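GDSL-like Lipase (Parabacteroides distasonis, PDB 3P94) is a serine hydrolase of the GDSL-like lipase family that probably cleaves ester bonds, perhaps those of lysophosphatidylcholine. Local coordinates at residues Val21-Val26 with Leu73-Val78; Arg11-Asn16 with Phe66-Ile71; Asn85-Asn90 with Tyr126-Arg131. All blocks are in the same frame, centred on the assembly; numbering follows the deposited sequence.

Contact 1 of 3, residues Val21-Val26 with Leu73-Val78; sequences VPSNVV and LKPKAV
Ser23 meets Leu73 through two donors on one carbonyl: Ser23 OG lies 2.9 Å from Leu73 O, above the carbonyl plane, and Ser23 N also bonds to it, from nearly straight beyond the oxygen. A chi1 of 58° sets OG between the backbone N and the carbonyl carbon, and Ser23 OG comes within 3.3 Å of Pro75 CB. The N-H of Ser23 is bifurcated, reaching Leu73 O and Lys74 O alike by long, bent bonds. Further along, Asn24 O takes two amides, Lys76 N at 2.8 Å and, in the carbonyl plane, Ala77 N at 3.3 Å. Val26 N to Ala77 O, 3.1 Å and 165°, is the straightest of the backbone bonds and marks the parallel pairing of Val25 with Ala77 and Val26 with Val78. Val26 CG2 rests on Pro75 CB at 3.8 Å. Outside this pair, Asn24 ND2 is held by Asn48 O, and Val70 of helix 59-71 covers Val26 and Val78. Lys74, with positive phi, turns the chain out of that helix. Strands 23-29 and 75-81 are neighbours in a parallel sheet of order 2-1-3-4-5, the chain between them making edge strand 49-53 and helix 59-71, as expected of a flavodoxin-like alpha/beta fold.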
ATOM      1  N   VAL A  21      13.994 -16.012  -5.826  1.00 26.50           N
ATOM      2  CA  VAL A  21      14.763 -14.919  -5.226  1.00 25.87           C
ATOM      3  C   VAL A  21      16.154 -14.830  -5.912  1.00 29.94           C
ATOM      4  O   VAL A  21      16.815 -15.859  -6.033  1.00 31.22           O
ATOM      5  CB  VAL A  21      14.860 -15.085  -3.684  1.00 29.76           C
ATOM      6  CG1 VAL A  21      15.833 -14.093  -3.052  1.00 29.66           C
ATOM      7  CG2 VAL A  21      13.481 -14.991  -3.025  1.00 28.77           C
ATOM      8  N   PRO A  22      16.616 -13.641  -6.382  1.00 25.84           N
ATOM      9  CA  PRO A  22      15.965 -12.313  -6.317  1.00 24.29           C
ATOM     10  C   PRO A  22      14.693 -12.230  -7.165  1.00 26.85           C
ATOM     11  O   PRO A  22      14.591 -12.868  -8.217  1.00 26.48           O
ATOM     12  CB  PRO A  22      17.055 -11.360  -6.827  1.00 26.30           C
ATOM     13  CG  PRO A  22      17.938 -12.203  -7.675  1.00 32.08           C
ATOM     14  CD  PRO A  22      17.945 -13.550  -7.016  1.00 27.93           C
ATOM     15  N   SER A  23      13.711 -11.476  -6.661  1.00 21.94           N
ATOM     16  CA  SER A  23      12.406 -11.282  -7.293  1.00 20.41           C
ATOM     17  C   SER A  23      12.365  -9.957  -8.053  1.00 24.43           C
ATOM     18  O   SER A  23      13.364  -9.234  -8.088  1.00 24.89           O
ATOM     19  CB  SER A  23      11.293 -11.357  -6.252  1.00 22.78           C
ATOM     20  OG  SER A  23      11.462 -10.392  -5.225  1.00 25.90           O
ATOM     21  N   ASN A  24      11.217  -9.645  -8.678  1.00 20.34           N
ATOM     22  CA  ASN A  24      11.063  -8.455  -9.500  1.00 19.13           C
ATOM     23  C   ASN A  24      10.500  -7.282  -8.674  1.00 20.98           C
ATOM     24  O   ASN A  24      11.268  -6.428  -8.222  1.00 19.26           O
ATOM     25  CB  ASN A  24      10.195  -8.776 -10.720  1.00 18.72           C
ATOM     26  CG  ASN A  24       9.932  -7.621 -11.650  1.00 33.90           C
ATOM     27  OD1 ASN A  24      10.771  -6.760 -11.874  1.00 25.25           O
ATOM     28  ND2 ASN A  24       8.752  -7.588 -12.222  1.00 29.62           N
ATOM     29  N   VAL A  25       9.171  -7.240  -8.476  1.00 16.36           N
ATOM     30  CA  VAL A  25       8.498  -6.176  -7.731  1.00 14.28           C
ATOM     31  C   VAL A  25       7.544  -6.800  -6.732  1.00 19.31           C
ATOM     32  O   VAL A  25       6.736  -7.658  -7.095  1.00 20.45           O
ATOM     33  CB  VAL A  25       7.733  -5.173  -8.657  1.00 16.92           C
ATOM     34  CG1 VAL A  25       7.031  -4.091  -7.840  1.00 14.93           C
ATOM     35  CG2 VAL A  25       8.644  -4.538  -9.710  1.00 16.87           C
ATOM     36  N   VAL A  26       7.613  -6.341  -5.487  1.00 14.05           N
ATOM     37  CA  VAL A  26       6.739  -6.784  -4.427  1.00 13.44           C
ATOM     38  C   VAL A  26       5.723  -5.664  -4.152  1.00 16.90           C
ATOM     39  O   VAL A  26       6.109  -4.503  -4.061  1.00 16.38           O
ATOM     40  CB  VAL A  26       7.560  -7.169  -3.166  1.00 16.77           C
ATOM     41  CG1 VAL A  26       6.665  -7.311  -1.924  1.00 15.74           C
ATOM     42  CG2 VAL A  26       8.359  -8.451  -3.411  1.00 16.97           C
ATOM     43  N   LEU A  73      12.832 -11.344   0.160  1.00 15.54           N
ATOM     44  CA  LEU A  73      12.514 -11.739  -1.218  1.00 16.25           C
ATOM     45  C   LEU A  73      13.471 -11.071  -2.220  1.00 19.96           C
ATOM     46  O   LEU A  73      13.420 -11.382  -3.405  1.00 19.56           O
ATOM     47  CB  LEU A  73      11.041 -11.432  -1.568  1.00 15.95           C
ATOM     48  CG  LEU A  73       9.966 -12.168  -0.733  1.00 19.99           C
ATOM     49  CD1 LEU A  73       8.592 -11.858  -1.252  1.00 19.75           C
ATOM     50  CD2 LEU A  73      10.168 -13.689  -0.730  1.00 23.84           C
ATOM     51  N   LYS A  74      14.359 -10.175  -1.733  1.00 17.00           N
ATOM     52  CA  LYS A  74      15.353  -9.425  -2.521  1.00 16.80           C
ATOM     53  C   LYS A  74      14.759  -8.871  -3.861  1.00 20.81           C
ATOM     54  O   LYS A  74      15.277  -9.190  -4.932  1.00 21.08           O
ATOM     55  CB  LYS A  74      16.598 -10.309  -2.789  1.00 19.52           C
ATOM     56  CG  LYS A  74      17.364 -10.679  -1.518  1.00 24.66           C
ATOM     57  CD  LYS A  74      18.482 -11.668  -1.814  1.00 30.93           C
ATOM     58  CE  LYS A  74      19.421 -11.838  -0.649  1.00 34.38           C
ATOM     59  NZ  LYS A  74      20.598 -12.664  -1.033  1.00 53.15           N
ATOM     60  N   PRO A  75      13.668  -8.069  -3.847  1.00 16.67           N
ATOM     61  CA  PRO A  75      13.135  -7.556  -5.119  1.00 17.01           C
ATOM     62  C   PRO A  75      13.923  -6.366  -5.648  1.00 21.16           C
ATOM     63  O   PRO A  75      14.666  -5.744  -4.905  1.00 20.03           O
ATOM     64  CB  PRO A  75      11.714  -7.127  -4.743  1.00 17.74           C
ATOM     65  CG  PRO A  75      11.845  -6.667  -3.335  1.00 21.17           C
ATOM     66  CD  PRO A  75      12.882  -7.559  -2.703  1.00 17.68           C
ATOM     67  N   LYS A  76      13.713  -6.025  -6.923  1.00 18.80           N
ATOM     68  CA  LYS A  76      14.302  -4.837  -7.545  1.00 17.93           C
ATOM     69  C   LYS A  76      13.629  -3.603  -6.945  1.00 18.90           C
ATOM     70  O   LYS A  76      14.288  -2.597  -6.668  1.00 15.24           O
ATOM     71  CB  LYS A  76      14.104  -4.863  -9.071  1.00 20.84           C
ATOM     72  CG  LYS A  76      14.899  -5.944  -9.798  1.00 32.52           C
ATOM     73  CD  LYS A  76      14.668  -5.865 -11.299  1.00 40.05           C
ATOM     74  CE  LYS A  76      15.530  -6.851 -12.039  1.00 56.83           C
ATOM     75  NZ  LYS A  76      15.572  -6.550 -13.485  1.00 65.22           N
ATOM     76  N   ALA A  77      12.308  -3.704  -6.710  1.00 15.35           N
ATOM     77  CA  ALA A  77      11.512  -2.615  -6.144  1.00 14.55           C
ATOM     78  C   ALA A  77      10.376  -3.114  -5.265  1.00 17.06           C
ATOM     79  O   ALA A  77       9.979  -4.271  -5.352  1.00 16.86           O
ATOM     80  CB  ALA A  77      10.947  -1.751  -7.266  1.00 15.19           C
ATOM     81  N   VAL A  78       9.856  -2.228  -4.416  1.00 12.55           N
ATOM     82  CA  VAL A  78       8.692  -2.486  -3.575  1.00 12.36           C
ATOM     83  C   VAL A  78       7.689  -1.342  -3.831  1.00 16.40           C
ATOM     84  O   VAL A  78       8.067  -0.165  -3.860  1.00 17.10           O
ATOM     85  CB  VAL A  78       9.012  -2.696  -2.061  1.00 15.60           C
ATOM     86  CG1 VAL A  78       9.730  -1.481  -1.439  1.00 14.65           C
ATOM     87  CG2 VAL A  78       7.751  -3.076  -1.266  1.00 15.07           C
TER

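Contact 2 of 3, residues Arg11-Asn16 with Phe66-Ile71; sequences RYAEAN and FRQDVI
Asn16 and Asp69 supply the direct polar bond between the two segments: Asn16 ND2 to Asp69 OD1, 2.8 Å with an N-H...O angle of 173°. The oxygen lies in the amide plane and is met nearly in line with its C-O bond, while amide and carboxylate planes stand 76° apart. In the conformer described, one of two modelled, Gln68 NE2 donates to the same Asp69 OD1 at 3.0 Å, but from above the carboxylate plane; it also bonds to Phe9 O. The extended Gln68 chain, with CG anti to the backbone N (chi1 180°), there runs past Asn16, and Gln68 CG comes within 3.3 Å of Asn16 ND2.

The other carboxylate oxygen has charged, water and aromatic neighbours. Asp69 OD2 forms a salt bridge with Arg65. A water that accepts from Tyr12 N at 3.1 Å lies 2.7 Å from Asp69 OD2 and bridges the two. Tyr12 brings its ring edge to the carboxylate, with Tyr12 CD2 3.5 Å from Asp69 OD2, and sends its hydroxyl to Gly53 O.

An alanine at Asp69 would probably leave Asn16 ND2 without its acceptor across the contact and Arg65 without this counter-charge. The chemistry is thus that of a buried carboxylate satisfied by amides, water and arginine, which ties the N-terminal segment to helix 59-71; the Arg65 charge probably favours the ionised form.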
ATOM      1  N   ARG A  11       0.626 -15.510   7.278  1.00 16.88           N
ATOM      2  CA  ARG A  11      -0.138 -15.368   6.036  1.00 15.97           C
ATOM      3  C   ARG A  11       0.696 -15.752   4.795  1.00 19.67           C
ATOM      4  O   ARG A  11       0.204 -16.513   3.949  1.00 19.30           O
ATOM      5  CB  ARG A  11      -0.702 -13.945   5.892  1.00 13.72           C
ATOM      6  CG  ARG A  11      -1.351 -13.623   4.517  1.00 18.93           C
ATOM      7  CD  ARG A  11      -2.725 -14.259   4.287  1.00 25.12           C
ATOM      8  NE  ARG A  11      -3.189 -14.024   2.920  1.00 26.19           N
ATOM      9  CZ  ARG A  11      -3.862 -12.944   2.532  1.00 37.55           C
ATOM     10  NH1 ARG A  11      -4.194 -12.008   3.413  1.00 17.06           N
ATOM     11  NH2 ARG A  11      -4.228 -12.804   1.266  1.00 25.24           N
ATOM     12  N   TYR A  12       1.940 -15.251   4.686  1.00 14.72           N
ATOM     13  CA  TYR A  12       2.760 -15.546   3.503  1.00 14.65           C
ATOM     14  C   TYR A  12       4.050 -16.324   3.779  1.00 19.19           C
ATOM     15  O   TYR A  12       4.834 -16.517   2.845  1.00 18.11           O
ATOM     16  CB  TYR A  12       3.123 -14.245   2.794  1.00 14.62           C
ATOM     17  CG  TYR A  12       1.932 -13.544   2.175  1.00 14.58           C
ATOM     18  CD1 TYR A  12       1.260 -14.100   1.088  1.00 15.92           C
ATOM     19  CD2 TYR A  12       1.532 -12.290   2.618  1.00 13.77           C
ATOM     20  CE1 TYR A  12       0.194 -13.443   0.485  1.00 15.96           C
ATOM     21  CE2 TYR A  12       0.478 -11.613   2.012  1.00 14.20           C
ATOM     22  CZ  TYR A  12      -0.198 -12.202   0.958  1.00 20.00           C
ATOM     23  OH  TYR A  12      -1.233 -11.546   0.357  1.00 16.58           O
ATOM     24  N   ALA A  13       4.275 -16.786   5.030  1.00 17.47           N
ATOM     25  CA  ALA A  13       5.494 -17.532   5.385  1.00 18.17           C
ATOM     26  C   ALA A  13       5.751 -18.711   4.411  1.00 22.78           C
ATOM     27  O   ALA A  13       6.865 -18.863   3.921  1.00 22.35           O
ATOM     28  CB  ALA A  13       5.398 -18.044   6.814  1.00 19.10           C
ATOM     29  N   GLU A  14       4.702 -19.493   4.090  1.00 19.66           N
ATOM     30  CA  GLU A  14       4.791 -20.645   3.195  1.00 20.54           C
ATOM     31  C   GLU A  14       4.970 -20.219   1.743  1.00 23.37           C
ATOM     32  O   GLU A  14       5.829 -20.777   1.051  1.00 24.09           O
ATOM     33  CB  GLU A  14       3.565 -21.566   3.353  1.00 22.35           C
ATOM     34  CG  GLU A  14       3.586 -22.383   4.634  1.00 32.24           C
ATOM     35  CD  GLU A  14       4.809 -23.259   4.844  1.00 54.76           C
ATOM     36  OE1 GLU A  14       5.254 -23.925   3.883  1.00 45.33           O
ATOM     37  OE2 GLU A  14       5.328 -23.270   5.983  1.00 58.85           O
ATOM     38  N   ALA A  15       4.175 -19.236   1.285  1.00 19.20           N
ATOM     39  CA  ALA A  15       4.238 -18.692  -0.072  1.00 18.97           C
ATOM     40  C   ALA A  15       5.639 -18.155  -0.408  1.00 23.61           C
ATOM     41  O   ALA A  15       6.104 -18.352  -1.529  1.00 24.27           O
ATOM     42  CB  ALA A  15       3.213 -17.596  -0.236  1.00 19.17           C
ATOM     43  N   ASN A  16       6.318 -17.513   0.566  1.00 20.96           N
ATOM     44  CA  ASN A  16       7.668 -16.954   0.410  1.00 21.37           C
ATOM     45  C   ASN A  16       8.714 -18.019   0.044  1.00 28.33           C
ATOM     46  O   ASN A  16       9.665 -17.709  -0.674  1.00 28.79           O
ATOM     47  CB  ASN A  16       8.094 -16.238   1.686  1.00 19.04           C
ATOM     48  CG  ASN A  16       7.371 -14.926   1.930  1.00 25.07           C
ATOM     49  OD1 ASN A  16       6.800 -14.308   1.027  1.00 18.03           O
ATOM     50  ND2 ASN A  16       7.369 -14.469   3.162  1.00 19.05           N
ATOM     51  N   PHE A  66       7.809  -6.338   7.048  1.00 16.08           N
ATOM     52  CA  PHE A  66       8.663  -5.877   5.951  1.00 14.92           C
ATOM     53  C   PHE A  66       9.868  -6.768   5.674  1.00 18.05           C
ATOM     54  O   PHE A  66      10.183  -7.005   4.511  1.00 16.05           O
ATOM     55  CB  PHE A  66       9.149  -4.436   6.212  1.00 16.72           C
ATOM     56  CG  PHE A  66       9.463  -3.652   4.961  1.00 17.67           C
ATOM     57  CD1 PHE A  66       8.439  -3.133   4.169  1.00 20.22           C
ATOM     58  CD2 PHE A  66      10.777  -3.409   4.588  1.00 18.72           C
ATOM     59  CE1 PHE A  66       8.726  -2.409   3.010  1.00 20.41           C
ATOM     60  CE2 PHE A  66      11.063  -2.678   3.430  1.00 21.47           C
ATOM     61  CZ  PHE A  66      10.035  -2.181   2.653  1.00 19.72           C
ATOM     62  N   ARG A  67      10.557  -7.240   6.724  1.00 15.68           N
ATOM     63  CA  ARG A  67      11.747  -8.080   6.555  1.00 14.69           C
ATOM     64  C   ARG A  67      11.408  -9.429   5.846  1.00 15.52           C
ATOM     65  O   ARG A  67      12.101  -9.795   4.906  1.00 14.46           O
ATOM     66  CB  ARG A  67      12.438  -8.307   7.906  1.00 14.53           C
ATOM     67  CG  ARG A  67      13.674  -9.201   7.849  1.00 20.59           C
ATOM     68  CD  ARG A  67      14.650  -8.904   8.985  1.00 18.91           C
ATOM     69  NE  ARG A  67      15.037  -7.494   9.004  1.00 18.21           N
ATOM     70  CZ  ARG A  67      15.966  -6.952   8.220  1.00 26.33           C
ATOM     71  NH1 ARG A  67      16.667  -7.710   7.386  1.00 15.05           N
ATOM     72  NH2 ARG A  67      16.207  -5.646   8.272  1.00 13.51           N
ATOM     73  N   GLN A  68      10.344 -10.130   6.279  1.00 12.21           N
ATOM     74  CA  GLN A  68       9.949 -11.428   5.716  0.60 11.74           C
ATOM     75  C   GLN A  68       9.317 -11.302   4.327  1.00 15.17           C
ATOM     76  O   GLN A  68       9.646 -12.071   3.428  1.00 14.61           O
ATOM     77  CB  GLN A  68       8.966 -12.146   6.666  0.60 12.84           C
ATOM     78  CG  GLN A  68       8.490 -13.520   6.139  0.60 10.03           C
ATOM     79  CD  GLN A  68       7.347 -14.122   6.907  0.60 18.52           C
ATOM     80  OE1 GLN A  68       7.556 -14.876   7.861  0.60 11.99           O
ATOM     81  NE2 GLN A  68       6.119 -13.847   6.468  0.60  6.18           N
ATOM     82  N   ASP A  69       8.389 -10.367   4.171  1.00 11.95           N
ATOM     83  CA  ASP A  69       7.631 -10.239   2.941  1.00 11.39           C
ATOM     84  C   ASP A  69       8.207  -9.304   1.892  1.00 15.59           C
ATOM     85  O   ASP A  69       7.671  -9.274   0.788  1.00 12.02           O
ATOM     86  CB  ASP A  69       6.184  -9.872   3.298  1.00 11.82           C
ATOM     87  CG  ASP A  69       5.401 -11.050   3.900  1.00 19.06           C
ATOM     88  OD1 ASP A  69       5.946 -12.177   3.937  1.00 20.27           O
ATOM     89  OD2 ASP A  69       4.241 -10.844   4.310  1.00 18.92           O
ATOM     90  N   VAL A  70       9.307  -8.575   2.193  1.00 15.05           N
ATOM     91  CA  VAL A  70       9.926  -7.675   1.219  1.00 15.04           C
ATOM     92  C   VAL A  70      11.437  -7.929   1.163  1.00 17.51           C
ATOM     93  O   VAL A  70      11.914  -8.418   0.151  1.00 16.31           O
ATOM     94  CB  VAL A  70       9.626  -6.149   1.441  1.00 18.71           C
ATOM     95  CG1 VAL A  70      10.333  -5.290   0.393  1.00 18.35           C
ATOM     96  CG2 VAL A  70       8.133  -5.862   1.433  1.00 18.21           C
ATOM     97  N   ILE A  71      12.179  -7.579   2.231  1.00 14.57           N
ATOM     98  CA  ILE A  71      13.656  -7.681   2.282  1.00 14.25           C
ATOM     99  C   ILE A  71      14.148  -9.094   1.914  1.00 19.17           C
ATOM    100  O   ILE A  71      15.011  -9.225   1.039  1.00 17.23           O
ATOM    101  CB  ILE A  71      14.228  -7.241   3.658  1.00 16.59           C
ATOM    102  CG1 ILE A  71      13.856  -5.750   3.972  1.00 16.15           C
ATOM    103  CG2 ILE A  71      15.755  -7.486   3.716  1.00 17.03           C
ATOM    104  CD1 ILE A  71      14.094  -5.253   5.362  1.00 18.59           C
TER
HETATM  105  O   HOH W   1       2.963 -12.633   5.937  1.00 13.70           O

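Contact 3 of 3, residues Asn85-Asn90 with Tyr126-Arg131; sequences NDIAHN and YDFPWR
The Phe128 ring receives Ala88 on one face and Ile87 at its edge. Ala88 CB stands 3.8 Å from the Phe128 ring centroid, 18° off the normal, a CH-pi contact displaced toward CE2; Ile87 CG2 reaches Phe128 CZ in the ring plane at 4.0 Å. In the conformer described, one of two modelled, the Trp130 indole has Phe128 CB over the centre of one face, and at its edge Trp130 NE1 approaches Asn90 OD1 to 3.5 Å. Trp130 CZ2 of this conformer also touches Ala88 CB at 4.0 Å, which places this one methyl against both aromatic side chains. The Arg131 guanidinium then has Trp130 CD1 over one face, offset toward the rim, and both of its acceptors near its plane.

Those acceptors fix the arginine at two points. Arg131 NE donates to Ala88 O at 2.8 Å, approached nearly head-on at the helix end, and Arg131 NH2 to Asn90 OD1, also at 2.8 Å, from above the plane of that amide, which stands almost perpendicular to the guanidinium (89°). Bends at chi2 and chi3 fold the Arg131 chain, and Arg131 CD passes 3.5 Å from Ala88 O. Ala88 precedes the positive-phi His89 of a Schellman motif, in which Asn90 N bonds back to Asn85 O and, weakly, His89 N to Asp86 O. A type I turn from Phe128 to Arg131 brings the three side chains together.

Asn85 ND2 and Asn90 ND2 are held by Gln57 O and Gly56 O. The contact joins the end of helix 84-87 to the loop between strand 116-120 and helix 137-153, and Ile87 packs besides on helices 96-112 and 137-153.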
ATOM      1  N   ASN A  85      -5.603   2.286   6.998  1.00 11.54           N
ATOM      2  CA  ASN A  85      -6.074   1.589   8.205  1.00 11.44           C
ATOM      3  C   ASN A  85      -5.516   2.249   9.478  1.00 14.24           C
ATOM      4  O   ASN A  85      -6.145   2.152  10.523  1.00 13.18           O
ATOM      5  CB  ASN A  85      -5.779   0.105   8.148  1.00  9.42           C
ATOM      6  CG  ASN A  85      -6.577  -0.570   7.053  1.00 32.00           C
ATOM      7  OD1 ASN A  85      -7.781  -0.348   6.872  1.00 31.00           O
ATOM      8  ND2 ASN A  85      -5.925  -1.388   6.285  1.00 24.41           N
ATOM      9  N   ASP A  86      -4.394   2.987   9.364  1.00 11.17           N
ATOM     10  CA  ASP A  86      -3.859   3.789  10.477  1.00 12.41           C
ATOM     11  C   ASP A  86      -4.804   4.962  10.753  1.00 19.23           C
ATOM     12  O   ASP A  86      -5.044   5.301  11.910  1.00 20.94           O
ATOM     13  CB  ASP A  86      -2.473   4.348  10.132  1.00 14.49           C
ATOM     14  CG  ASP A  86      -1.394   3.328   9.894  1.00 20.91           C
ATOM     15  OD1 ASP A  86      -1.436   2.657   8.834  1.00 21.12           O
ATOM     16  OD2 ASP A  86      -0.487   3.212  10.755  1.00 22.76           O
ATOM     17  N   ILE A  87      -5.343   5.576   9.674  1.00 16.68           N
ATOM     18  CA  ILE A  87      -6.303   6.697   9.754  1.00 17.36           C
ATOM     19  C   ILE A  87      -7.617   6.168  10.374  1.00 20.23           C
ATOM     20  O   ILE A  87      -8.251   6.869  11.166  1.00 19.20           O
ATOM     21  CB  ILE A  87      -6.493   7.388   8.355  1.00 19.67           C
ATOM     22  CG1 ILE A  87      -5.165   8.062   7.907  1.00 19.20           C
ATOM     23  CG2 ILE A  87      -7.642   8.433   8.376  1.00 20.44           C
ATOM     24  CD1 ILE A  87      -5.104   8.581   6.443  1.00 20.25           C
ATOM     25  N   ALA A  88      -7.965   4.904  10.088  1.00 17.89           N
ATOM     26  CA  ALA A  88      -9.159   4.260  10.660  1.00 18.57           C
ATOM     27  C   ALA A  88      -8.907   3.733  12.101  1.00 24.78           C
ATOM     28  O   ALA A  88      -9.847   3.244  12.742  1.00 26.85           O
ATOM     29  CB  ALA A  88      -9.612   3.127   9.758  1.00 18.43           C
ATOM     30  N   HIS A  89      -7.651   3.841  12.599  1.00 19.20           N
ATOM     31  CA  HIS A  89      -7.195   3.381  13.921  1.00 19.27           C
ATOM     32  C   HIS A  89      -7.393   1.864  14.107  1.00 22.61           C
ATOM     33  O   HIS A  89      -7.775   1.425  15.199  1.00 22.97           O
ATOM     34  CB  HIS A  89      -7.884   4.134  15.074  1.00 21.40           C
ATOM     35  CG  HIS A  89      -7.601   5.599  15.173  1.00 25.27           C
ATOM     36  ND1 HIS A  89      -6.607   6.228  14.428  1.00 26.69           N
ATOM     37  CD2 HIS A  89      -8.215   6.514  15.941  1.00 27.47           C
ATOM     38  CE1 HIS A  89      -6.672   7.504  14.764  1.00 26.56           C
ATOM     39  NE2 HIS A  89      -7.633   7.719  15.653  1.00 27.71           N
ATOM     40  N   ASN A  90      -7.109   1.062  13.060  1.00 18.05           N
ATOM     41  CA  ASN A  90      -7.252  -0.402  13.141  1.00 17.95           C
ATOM     42  C   ASN A  90      -6.346  -1.011  14.218  1.00 21.50           C
ATOM     43  O   ASN A  90      -6.722  -2.008  14.832  1.00 21.37           O
ATOM     44  CB  ASN A  90      -6.962  -1.065  11.795  1.00 18.54           C
ATOM     45  CG  ASN A  90      -8.122  -1.041  10.838  1.00 33.73           C
ATOM     46  OD1 ASN A  90      -9.052  -0.249  10.965  1.00 23.29           O
ATOM     47  ND2 ASN A  90      -8.071  -1.895   9.839  1.00 24.14           N
ATOM     48  N   TYR A 126     -13.926   9.181   1.966  1.00 18.66           N
ATOM     49  CA  TYR A 126     -14.764  10.189   2.616  1.00 19.45           C
ATOM     50  C   TYR A 126     -15.251   9.701   3.983  1.00 23.17           C
ATOM     51  O   TYR A 126     -15.465  10.516   4.883  1.00 21.83           O
ATOM     52  CB  TYR A 126     -15.957  10.541   1.715  1.00 21.50           C
ATOM     53  CG  TYR A 126     -16.861  11.609   2.289  1.00 26.24           C
ATOM     54  CD1 TYR A 126     -16.460  12.942   2.328  1.00 29.01           C
ATOM     55  CD2 TYR A 126     -18.136  11.295   2.755  1.00 27.38           C
ATOM     56  CE1 TYR A 126     -17.297  13.932   2.837  1.00 31.74           C
ATOM     57  CE2 TYR A 126     -18.981  12.274   3.263  1.00 28.89           C
ATOM     58  CZ  TYR A 126     -18.558  13.593   3.302  1.00 37.26           C
ATOM     59  OH  TYR A 126     -19.381  14.565   3.807  1.00 38.00           O
ATOM     60  N   ASP A 127     -15.448   8.375   4.130  1.00 20.75           N
ATOM     61  CA  ASP A 127     -15.935   7.763   5.372  1.00 21.31           C
ATOM     62  C   ASP A 127     -15.631   6.269   5.408  1.00 26.26           C
ATOM     63  O   ASP A 127     -15.533   5.624   4.353  1.00 27.09           O
ATOM     64  CB  ASP A 127     -17.459   7.994   5.499  1.00 24.15           C
ATOM     65  CG  ASP A 127     -18.048   7.624   6.846  1.00 34.28           C
ATOM     66  OD1 ASP A 127     -17.556   8.146   7.869  1.00 33.71           O
ATOM     67  OD2 ASP A 127     -19.006   6.809   6.878  1.00 41.63           O
ATOM     68  N   PHE A 128     -15.467   5.727   6.620  1.00 22.62           N
ATOM     69  CA  PHE A 128     -15.239   4.301   6.839  1.00 22.15           C
ATOM     70  C   PHE A 128     -16.540   3.682   7.322  1.00 29.98           C
ATOM     71  O   PHE A 128     -16.942   3.958   8.449  1.00 29.84           O
ATOM     72  CB  PHE A 128     -14.113   4.060   7.857  1.00 22.91           C
ATOM     73  CG  PHE A 128     -12.799   4.708   7.552  1.00 22.63           C
ATOM     74  CD1 PHE A 128     -12.124   4.412   6.385  1.00 25.08           C
ATOM     75  CD2 PHE A 128     -12.201   5.557   8.471  1.00 24.63           C
ATOM     76  CE1 PHE A 128     -10.900   4.992   6.117  1.00 26.05           C
ATOM     77  CE2 PHE A 128     -10.970   6.131   8.211  1.00 26.89           C
ATOM     78  CZ  PHE A 128     -10.316   5.830   7.041  1.00 25.30           C
ATOM     79  N   PRO A 129     -17.270   2.905   6.503  1.00 29.70           N
ATOM     80  CA  PRO A 129     -18.545   2.340   6.987  1.00 31.67           C
ATOM     81  C   PRO A 129     -18.384   1.500   8.268  1.00 38.78           C
ATOM     82  O   PRO A 129     -19.276   1.508   9.114  1.00 39.86           O
ATOM     83  CB  PRO A 129     -19.017   1.485   5.808  1.00 33.31           C
ATOM     84  CG  PRO A 129     -18.334   2.082   4.605  1.00 36.66           C
ATOM     85  CD  PRO A 129     -16.985   2.488   5.113  1.00 31.12           C
ATOM     86  N   TRP A 130     -17.215   0.822   8.399  1.00 36.24           N
ATOM     87  CA  TRP A 130     -16.828  -0.045   9.520  0.50 36.05           C
ATOM     88  C   TRP A 130     -16.347   0.769  10.745  1.00 41.69           C
ATOM     89  O   TRP A 130     -16.309   0.230  11.854  1.00 42.78           O
ATOM     90  CB  TRP A 130     -15.757  -1.078   9.085  0.50 33.44           C
ATOM     91  CG  TRP A 130     -14.349  -0.563   8.938  0.50 33.25           C
ATOM     92  CD1 TRP A 130     -13.376  -0.550   9.895  0.50 35.81           C
ATOM     93  CD2 TRP A 130     -13.738  -0.063   7.739  0.50 32.44           C
ATOM     94  NE1 TRP A 130     -12.212  -0.026   9.381  0.50 34.70           N
ATOM     95  CE2 TRP A 130     -12.404   0.276   8.056  0.50 35.97           C
ATOM     96  CE3 TRP A 130     -14.198   0.154   6.428  0.50 33.50           C
ATOM     97  CZ2 TRP A 130     -11.524   0.820   7.112  0.50 34.88           C
ATOM     98  CZ3 TRP A 130     -13.324   0.681   5.491  0.50 34.44           C
ATOM     99  CH2 TRP A 130     -12.004   1.006   5.833  0.50 34.68           C
ATOM    100  N   ARG A 131     -15.969   2.056  10.550  1.00 38.34           N
ATOM    101  CA  ARG A 131     -15.514   2.958  11.624  1.00 37.82           C
ATOM    102  C   ARG A 131     -16.103   4.375  11.356  1.00 41.15           C
ATOM    103  O   ARG A 131     -15.388   5.266  10.896  1.00 40.47           O
ATOM    104  CB  ARG A 131     -13.976   2.960  11.720  1.00 37.40           C
ATOM    105  CG  ARG A 131     -13.435   3.507  13.049  1.00 47.95           C
ATOM    106  CD  ARG A 131     -13.032   2.414  14.030  1.00 57.62           C
ATOM    107  NE  ARG A 131     -11.943   1.592  13.501  1.00 65.90           N
ATOM    108  CZ  ARG A 131     -11.765   0.305  13.779  1.00 81.65           C
ATOM    109  NH1 ARG A 131     -12.598  -0.328  14.596  1.00 74.78           N
ATOM    110  NH2 ARG A 131     -10.758  -0.362  13.237  1.00 67.18           N
TER

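Contacts 1 and 2 adjoin, their centres about 11 Å apart, and their segments alternate along the chain: Arg11-Asn16 leads into strand 23-29, and helix 59-71 into strand 75-81. They meet where Pro75 CD lies 3.1 Å from Val70 O and Val78 CG2 lies 3.8 Å from Val70 CG1, so the helix pinned by contact 2 covers the strands paired in contact 1. Contact 3 follows later in the chain, its nearest atoms about 15 Å from contact 1, across the chain's centre, and about 11 Å from contact 2. In the conformer described, its Trp130 side chain touches residues of what is probably the catalytic triad, Ser31, His182 and Asp179.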